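Local coordinates for MmcQ/YjbR family DNA-binding protein (Pseudomonas syringae pv. tomato, PDB 3H9X) that probably binds DNA through a double-wing motif, although its biological role is not established, at residues A[1-9]-A[96-106]; A[33-41]-A[109-117]. One frame throughout, in Å; residues are numbered along the deposited sequence.

Interaction 1: residues A[1-9]-A[96-106]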
# COMPACT_ATOMS: atom_id res chain seq x y z
N MSE A 1 10.70 -5.41 -2.52
CA MSE A 1 10.63 -3.98 -2.91
C MSE A 1 10.59 -3.13 -1.65
O MSE A 1 9.90 -3.47 -0.68
CB MSE A 1 9.39 -3.73 -3.75
CG MSE A 1 9.27 -2.32 -4.30
SE MSE A 1 7.60 -2.05 -5.25
CE MSE A 1 6.50 -1.60 -3.72
N ASN A 2 11.32 -2.01 -1.66
CA ASN A 2 11.37 -1.13 -0.50
C ASN A 2 10.72 0.21 -0.76
O ASN A 2 10.36 0.53 -1.89
CB ASN A 2 12.83 -0.90 -0.08
CG ASN A 2 13.62 -0.13 -1.12
OD1 ASN A 2 14.83 -0.01 -1.03
ND2 ASN A 2 12.92 0.40 -2.12
N ARG A 3 10.60 0.99 0.32
CA ARG A 3 10.00 2.31 0.32
C ARG A 3 10.47 3.18 -0.85
O ARG A 3 9.66 3.79 -1.54
CB ARG A 3 10.33 3.02 1.64
CG ARG A 3 9.56 4.30 1.86
CD ARG A 3 10.08 5.07 3.04
NE ARG A 3 9.04 5.94 3.58
CZ ARG A 3 7.95 5.50 4.20
NH1 ARG A 3 7.77 4.19 4.37
NH2 ARG A 3 7.03 6.35 4.64
N GLN A 4 11.79 3.22 -1.06
CA GLN A 4 12.38 4.01 -2.15
C GLN A 4 11.93 3.56 -3.53
O GLN A 4 11.38 4.34 -4.29
CB GLN A 4 13.91 3.92 -2.07
CG GLN A 4 14.65 5.24 -1.91
CD GLN A 4 14.34 6.23 -3.02
OE1 GLN A 4 13.27 6.84 -3.04
NE2 GLN A 4 15.27 6.39 -3.95
N GLN A 5 12.18 2.29 -3.86
CA GLN A 5 11.82 1.74 -5.17
C GLN A 5 10.35 1.92 -5.49
O GLN A 5 9.97 2.03 -6.66
CB GLN A 5 12.17 0.26 -5.22
CG GLN A 5 13.60 -0.03 -4.87
CD GLN A 5 13.85 -1.51 -4.73
OE1 GLN A 5 13.05 -2.22 -4.13
NE2 GLN A 5 14.97 -1.98 -5.26
N PHE A 6 9.53 1.93 -4.45
CA PHE A 6 8.10 2.10 -4.60
C PHE A 6 7.74 3.52 -5.03
O PHE A 6 7.13 3.68 -6.08
CB PHE A 6 7.38 1.77 -3.30
CG PHE A 6 5.93 2.14 -3.31
CD1 PHE A 6 5.52 3.41 -2.89
CD2 PHE A 6 4.97 1.27 -3.81
CE1 PHE A 6 4.18 3.79 -2.98
CE2 PHE A 6 3.64 1.64 -3.91
CZ PHE A 6 3.25 2.90 -3.49
N ILE A 7 8.11 4.53 -4.25
CA ILE A 7 7.76 5.91 -4.63
C ILE A 7 8.30 6.26 -6.01
O ILE A 7 7.74 7.11 -6.72
CB ILE A 7 8.26 6.98 -3.58
CG1 ILE A 7 9.61 7.54 -3.98
CG2 ILE A 7 8.28 6.40 -2.19
CD1 ILE A 7 9.52 8.84 -4.78
N ASP A 8 9.39 5.61 -6.41
CA ASP A 8 9.97 5.86 -7.71
C ASP A 8 9.10 5.23 -8.79
O ASP A 8 8.78 5.86 -9.79
CB ASP A 8 11.39 5.29 -7.79
CG ASP A 8 12.40 6.11 -7.00
OD1 ASP A 8 13.54 5.62 -6.81
OD2 ASP A 8 12.06 7.24 -6.58
N TYR A 9 8.71 3.97 -8.59
CA TYR A 9 7.87 3.32 -9.58
C TYR A 9 6.60 4.13 -9.85
O TYR A 9 6.18 4.26 -10.99
CB TYR A 9 7.54 1.90 -9.14
CG TYR A 9 6.54 1.19 -10.02
CD1 TYR A 9 5.17 1.27 -9.75
CD2 TYR A 9 6.94 0.40 -11.09
CE1 TYR A 9 4.25 0.58 -10.53
CE2 TYR A 9 6.02 -0.29 -11.88
CZ TYR A 9 4.68 -0.20 -11.58
OH TYR A 9 3.77 -0.88 -12.34
N LEU A 96 6.21 -4.21 2.56
CA LEU A 96 7.38 -3.90 1.73
C LEU A 96 8.62 -4.51 2.37
O LEU A 96 8.68 -4.64 3.59
CB LEU A 96 7.61 -2.39 1.58
CG LEU A 96 6.58 -1.57 0.81
CD1 LEU A 96 7.08 -0.14 0.64
CD2 LEU A 96 6.35 -2.20 -0.54
N ASN A 97 9.60 -4.85 1.55
CA ASN A 97 10.83 -5.50 2.00
C ASN A 97 10.33 -6.84 2.52
O ASN A 97 10.87 -7.39 3.49
CB ASN A 97 11.53 -4.72 3.13
CG ASN A 97 11.89 -3.29 2.74
OD1 ASN A 97 11.08 -2.36 2.88
ND2 ASN A 97 13.11 -3.11 2.24
N GLY A 98 9.29 -7.34 1.86
CA GLY A 98 8.68 -8.61 2.24
C GLY A 98 8.70 -9.68 1.16
O GLY A 98 9.29 -9.49 0.10
N PRO A 99 8.05 -10.83 1.42
CA PRO A 99 7.98 -11.97 0.49
C PRO A 99 7.20 -11.77 -0.81
O PRO A 99 7.28 -12.59 -1.73
CB PRO A 99 7.34 -13.06 1.34
CG PRO A 99 6.43 -12.28 2.24
CD PRO A 99 7.36 -11.17 2.67
N LEU A 100 6.44 -10.69 -0.90
CA LEU A 100 5.64 -10.44 -2.09
C LEU A 100 6.55 -9.91 -3.21
O LEU A 100 7.38 -9.02 -3.00
CB LEU A 100 4.51 -9.46 -1.76
CG LEU A 100 3.14 -9.62 -2.44
CD1 LEU A 100 3.14 -8.93 -3.78
CD2 LEU A 100 2.80 -11.11 -2.60
N GLY A 101 6.39 -10.48 -4.40
CA GLY A 101 7.21 -10.08 -5.52
C GLY A 101 6.88 -8.72 -6.12
O GLY A 101 5.69 -8.35 -6.23
N ALA A 102 7.92 -7.98 -6.51
CA ALA A 102 7.75 -6.67 -7.13
C ALA A 102 6.78 -6.78 -8.31
O ALA A 102 5.95 -5.89 -8.51
CB ALA A 102 9.10 -6.12 -7.60
N LYS A 103 6.87 -7.87 -9.09
CA LYS A 103 5.95 -8.00 -10.23
C LYS A 103 4.51 -8.06 -9.74
O LYS A 103 3.66 -7.30 -10.21
CB LYS A 103 6.26 -9.25 -11.06
CG LYS A 103 5.54 -9.27 -12.43
CD LYS A 103 5.69 -10.63 -13.16
CE LYS A 103 4.84 -11.70 -12.47
NZ LYS A 103 5.10 -13.13 -12.89
N GLU A 104 4.25 -8.97 -8.79
CA GLU A 104 2.91 -9.14 -8.22
C GLU A 104 2.46 -7.82 -7.57
O GLU A 104 1.28 -7.47 -7.62
CB GLU A 104 2.92 -10.25 -7.17
CG GLU A 104 1.59 -10.46 -6.45
CD GLU A 104 0.48 -11.00 -7.36
OE1 GLU A 104 0.67 -12.12 -7.95
OE2 GLU A 104 -0.59 -10.32 -7.47
N ILE A 105 3.40 -7.10 -6.98
CA ILE A 105 3.08 -5.82 -6.37
C ILE A 105 2.73 -4.79 -7.45
O ILE A 105 1.78 -4.04 -7.29
CB ILE A 105 4.26 -5.28 -5.54
CG1 ILE A 105 4.45 -6.12 -4.27
CG2 ILE A 105 4.00 -3.82 -5.17
CD1 ILE A 105 5.68 -5.77 -3.48
N HIS A 106 3.50 -4.75 -8.54
CA HIS A 106 3.22 -3.77 -9.61
C HIS A 106 1.81 -3.91 -10.16
O HIS A 106 1.16 -2.91 -10.44
CB HIS A 106 4.21 -3.91 -10.76
CG HIS A 106 5.60 -3.48 -10.41
ND1 HIS A 106 6.71 -3.90 -11.09
CD2 HIS A 106 6.05 -2.69 -9.40
CE1 HIS A 106 7.79 -3.41 -10.52
NE2 HIS A 106 7.42 -2.68 -9.49
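With CG of Tyr9 anti to the backbone N (chi1 173°) and CG of His106 anti to the carbonyl carbon (chi1 -70°), the two side chains reach across between their helices and lay one ring on the other. The planes are inclined by only 2° and the centroids of the Tyr9 and His106 rings lie 3.9 Å apart, an offset stack in which CD2 of His106 sits over the middle of the phenol ring. Beyond the ring proper, Tyr9 OH passes 3.4 Å from His106 CB. The opposite face of the imidazole is met, toward its rim, by the carbonyl oxygen of Ala102, one helical turn earlier, which places the ring between a backbone oxygen and an aromatic face. The stack joins helix 3-13, at the start of the chain, to helix 102-115, at its end, and both pack against the antiparallel sheet of an alpha/beta fold described as a double-wing DNA-binding motif. At the other end of the contact the chain start is held beside the loop that leaves strand 91-95: Asn97 N donates to Met1 O at 2.6 Å. Residue 1 is selenomethionine, extended to SE and then bent, and its CE is brought 3.6 Å from Ile105 CG2 while also touching Leu96 CD2. The other branch of Leu96, CD1, lies 3.7 Å from Arg3 N at the first turn of the helix, near the N-cap Asn2. Asn2 N in turn gives a hydrogen bond to Gln5 OE1, 3.0 Å away, and the guanidinium of Arg3 turns to Asp60 in a salt bridge.

Interaction 2: residues A[33-41]-A[109-117]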
# COMPACT_ATOMS: atom_id res chain seq x y z
N HIS A 33 -5.01 10.43 -7.70
CA HIS A 33 -5.16 10.94 -9.06
C HIS A 33 -5.34 12.45 -9.01
O HIS A 33 -5.86 12.98 -8.03
CB HIS A 33 -6.38 10.35 -9.76
CG HIS A 33 -6.34 8.86 -9.92
ND1 HIS A 33 -6.74 8.00 -8.93
CD2 HIS A 33 -5.97 8.09 -10.97
CE1 HIS A 33 -6.62 6.75 -9.36
NE2 HIS A 33 -6.16 6.78 -10.59
N SER A 34 -4.93 13.13 -10.07
CA SER A 34 -5.05 14.58 -10.12
C SER A 34 -6.50 14.93 -10.43
O SER A 34 -6.96 16.04 -10.14
CB SER A 34 -4.12 15.13 -11.20
OG SER A 34 -4.02 16.54 -11.09
N ASP A 35 -7.22 13.96 -10.99
CA ASP A 35 -8.63 14.08 -11.37
C ASP A 35 -9.53 14.21 -10.15
O ASP A 35 -9.85 15.31 -9.70
CB ASP A 35 -9.06 12.84 -12.16
CG ASP A 35 -8.10 12.51 -13.27
OD1 ASP A 35 -7.95 13.34 -14.19
OD2 ASP A 35 -7.48 11.41 -13.23
N ASN A 36 -9.95 13.05 -9.62
CA ASN A 36 -10.83 12.99 -8.46
C ASN A 36 -10.14 13.01 -7.10
O ASN A 36 -10.80 12.92 -6.06
CB ASN A 36 -11.69 11.73 -8.54
CG ASN A 36 -10.88 10.49 -8.78
OD1 ASN A 36 -9.87 10.26 -8.12
ND2 ASN A 36 -11.31 9.68 -9.74
N ASP A 37 -8.82 13.13 -7.08
CA ASP A 37 -8.09 13.16 -5.83
C ASP A 37 -8.32 11.87 -5.01
O ASP A 37 -8.24 11.89 -3.78
CB ASP A 37 -8.52 14.38 -5.01
CG ASP A 37 -8.25 15.70 -5.72
OD1 ASP A 37 -8.65 16.76 -5.19
OD2 ASP A 37 -7.63 15.69 -6.82
N LYS A 38 -8.62 10.77 -5.69
CA LYS A 38 -8.84 9.51 -4.99
C LYS A 38 -7.53 8.77 -4.73
O LYS A 38 -6.71 8.58 -5.63
CB LYS A 38 -9.80 8.61 -5.78
CG LYS A 38 -11.23 9.12 -5.83
CD LYS A 38 -12.19 8.07 -6.34
CE LYS A 38 -13.62 8.60 -6.33
NZ LYS A 38 -14.66 7.53 -6.48
N TRP A 39 -7.35 8.35 -3.48
CA TRP A 39 -6.16 7.63 -3.04
C TRP A 39 -6.18 6.24 -3.65
O TRP A 39 -7.22 5.59 -3.65
CB TRP A 39 -6.16 7.47 -1.52
CG TRP A 39 -6.10 8.75 -0.75
CD1 TRP A 39 -6.18 10.02 -1.25
CD2 TRP A 39 -5.92 8.88 0.66
NE1 TRP A 39 -6.06 10.93 -0.24
CE2 TRP A 39 -5.90 10.26 0.95
CE3 TRP A 39 -5.77 7.96 1.71
CZ2 TRP A 39 -5.74 10.74 2.25
CZ3 TRP A 39 -5.61 8.44 3.00
CH2 TRP A 39 -5.60 9.82 3.26
N TYR A 40 -5.03 5.79 -4.15
CA TYR A 40 -4.95 4.46 -4.72
C TYR A 40 -3.76 3.71 -4.12
O TYR A 40 -3.51 2.56 -4.45
CB TYR A 40 -4.86 4.55 -6.26
CG TYR A 40 -3.55 5.08 -6.82
CD1 TYR A 40 -2.43 4.25 -6.95
CD2 TYR A 40 -3.43 6.41 -7.22
CE1 TYR A 40 -1.22 4.73 -7.46
CE2 TYR A 40 -2.21 6.91 -7.73
CZ TYR A 40 -1.11 6.06 -7.84
OH TYR A 40 0.10 6.52 -8.32
N ALA A 41 -3.07 4.38 -3.22
CA ALA A 41 -1.89 3.85 -2.55
C ALA A 41 -1.57 4.64 -1.27
O ALA A 41 -1.51 5.87 -1.29
CB ALA A 41 -0.70 3.90 -3.50
N ILE A 109 -0.63 -2.58 -7.63
CA ILE A 109 -0.56 -1.12 -7.68
C ILE A 109 -1.45 -0.67 -8.87
O ILE A 109 -2.12 0.35 -8.78
CB ILE A 109 0.88 -0.57 -7.98
CG1 ILE A 109 1.93 -1.13 -7.01
CG2 ILE A 109 0.86 0.95 -7.93
CD1 ILE A 109 1.90 -0.55 -5.61
N GLU A 110 -1.42 -1.42 -9.97
CA GLU A 110 -2.21 -1.11 -11.16
C GLU A 110 -3.69 -1.30 -10.87
O GLU A 110 -4.52 -0.44 -11.19
CB GLU A 110 -1.79 -1.99 -12.35
CG GLU A 110 -2.54 -1.71 -13.68
CD GLU A 110 -2.45 -0.25 -14.15
OE1 GLU A 110 -1.33 0.28 -14.25
OE2 GLU A 110 -3.51 0.36 -14.42
N ASP A 111 -4.03 -2.43 -10.28
CA ASP A 111 -5.41 -2.72 -9.94
C ASP A 111 -6.03 -1.63 -9.07
O ASP A 111 -7.15 -1.20 -9.32
CB ASP A 111 -5.49 -4.08 -9.25
CG ASP A 111 -5.39 -5.23 -10.23
OD1 ASP A 111 -4.67 -5.11 -11.25
OD2 ASP A 111 -6.02 -6.28 -9.97
N SER A 112 -5.30 -1.17 -8.05
CA SER A 112 -5.77 -0.12 -7.14
C SER A 112 -5.92 1.19 -7.91
O SER A 112 -6.82 1.98 -7.63
CB SER A 112 -4.77 0.06 -5.99
OG SER A 112 -5.21 1.01 -5.05
N PHE A 113 -5.03 1.41 -8.87
CA PHE A 113 -5.05 2.62 -9.70
C PHE A 113 -6.33 2.66 -10.56
O PHE A 113 -7.05 3.65 -10.55
CB PHE A 113 -3.83 2.66 -10.61
CG PHE A 113 -3.63 3.97 -11.32
CD1 PHE A 113 -3.23 5.10 -10.62
CD2 PHE A 113 -3.88 4.08 -12.68
CE1 PHE A 113 -3.07 6.32 -11.28
CE2 PHE A 113 -3.72 5.30 -13.34
CZ PHE A 113 -3.32 6.42 -12.63
N GLN A 114 -6.60 1.57 -11.29
CA GLN A 114 -7.78 1.46 -12.13
C GLN A 114 -9.08 1.42 -11.35
O GLN A 114 -10.11 1.84 -11.84
CB GLN A 114 -7.72 0.19 -13.00
CG GLN A 114 -6.67 0.18 -14.11
CD GLN A 114 -6.76 1.39 -15.02
OE1 GLN A 114 -7.83 1.71 -15.55
NE2 GLN A 114 -5.64 2.07 -15.20
N LEU A 115 -9.03 0.89 -10.13
CA LEU A 115 -10.21 0.77 -9.28
C LEU A 115 -10.65 2.14 -8.76
O LEU A 115 -11.76 2.31 -8.28
CB LEU A 115 -9.90 -0.15 -8.09
CG LEU A 115 -10.94 -1.18 -7.65
CD1 LEU A 115 -12.29 -0.50 -7.40
CD2 LEU A 115 -11.06 -2.24 -8.72
N THR A 116 -9.75 3.11 -8.88
CA THR A 116 -9.99 4.46 -8.40
C THR A 116 -9.87 5.53 -9.48
O THR A 116 -9.78 6.72 -9.18
CB THR A 116 -9.01 4.77 -7.25
OG1 THR A 116 -7.70 4.35 -7.62
CG2 THR A 116 -9.43 4.04 -5.99
N ARG A 117 -9.86 5.08 -10.73
CA ARG A 117 -9.73 5.94 -11.90
C ARG A 117 -10.96 6.86 -12.02
O ARG A 117 -11.98 6.56 -11.36
CB ARG A 117 -9.61 5.07 -13.16
CG ARG A 117 -8.52 5.45 -14.17
CD ARG A 117 -8.84 6.76 -14.87
NE ARG A 117 -7.94 7.84 -14.46
CZ ARG A 117 -6.67 7.95 -14.85
NH1 ARG A 117 -6.15 7.06 -15.68
NH2 ARG A 117 -5.93 8.97 -14.41
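The Phe113 ring has His33 over one face, with NE2 displaced toward the rim, and directs its edge at the face of Tyr40. His33 and Phe113 meet obliquely, planes 34° apart, whereas Phe113 and Tyr40 form an edge-to-face pair at 87°, CD1 of Phe113 standing 3.4 Å above the plane of the Tyr40 ring, over its centre. The three rings make an aromatic cluster that joins helix 102-115 to strand 39-47 and the loop before it. At the edge of the imidazole lies Thr116 OG1, 3.2 Å from His33 CE1, a hydroxyl that bonds to Ser112 O in the carbonyl plane. Arg117 CA covers a face of His33 in a CH-pi contact, and the bent arginine chain carries NH2 to Asp35 OD2 at 3.1 Å, a salt bridge between two solvent-exposed residues. Ser112 OG donates to Tyr40 O, though the modelled bond is so short that its length is doubtful; Lys65 N is a second partner of this hydroxyl. Strand 39-41 and helix 109-115 run nearly antiparallel (175°), their axes 7.4 Å apart at closest. Tyr40 and Ala41 form a classic beta bulge opposite Phe31 of strand 29-32, Tyr40 OH bonds to Thr16, and Ile109 and Ser112 rest on Leu64 of strand 58-65.

Interactions 1 and 2 share helix 102-115: its first turns meet the start of the chain, its last turns the loop at 33-38 and the first residues of strand 39-47. Their centres are about 17 Å apart, yet the two are continuous through Phe6, whose CE2 lies 3.3 Å from Ile109 CD1 and whose CZ lies 4.1 Å from Ala41 CB. Phe6 thus packs between the sheet and the C-terminal helix. Tyr9 CE1 adds a further touch on Ile109 CG2 at 4.3 Å. Along the sequence the two contacts cross. Together they bring both terminal helices onto the antiparallel sheet of the double-wing fold; how they relate to DNA binding is not established.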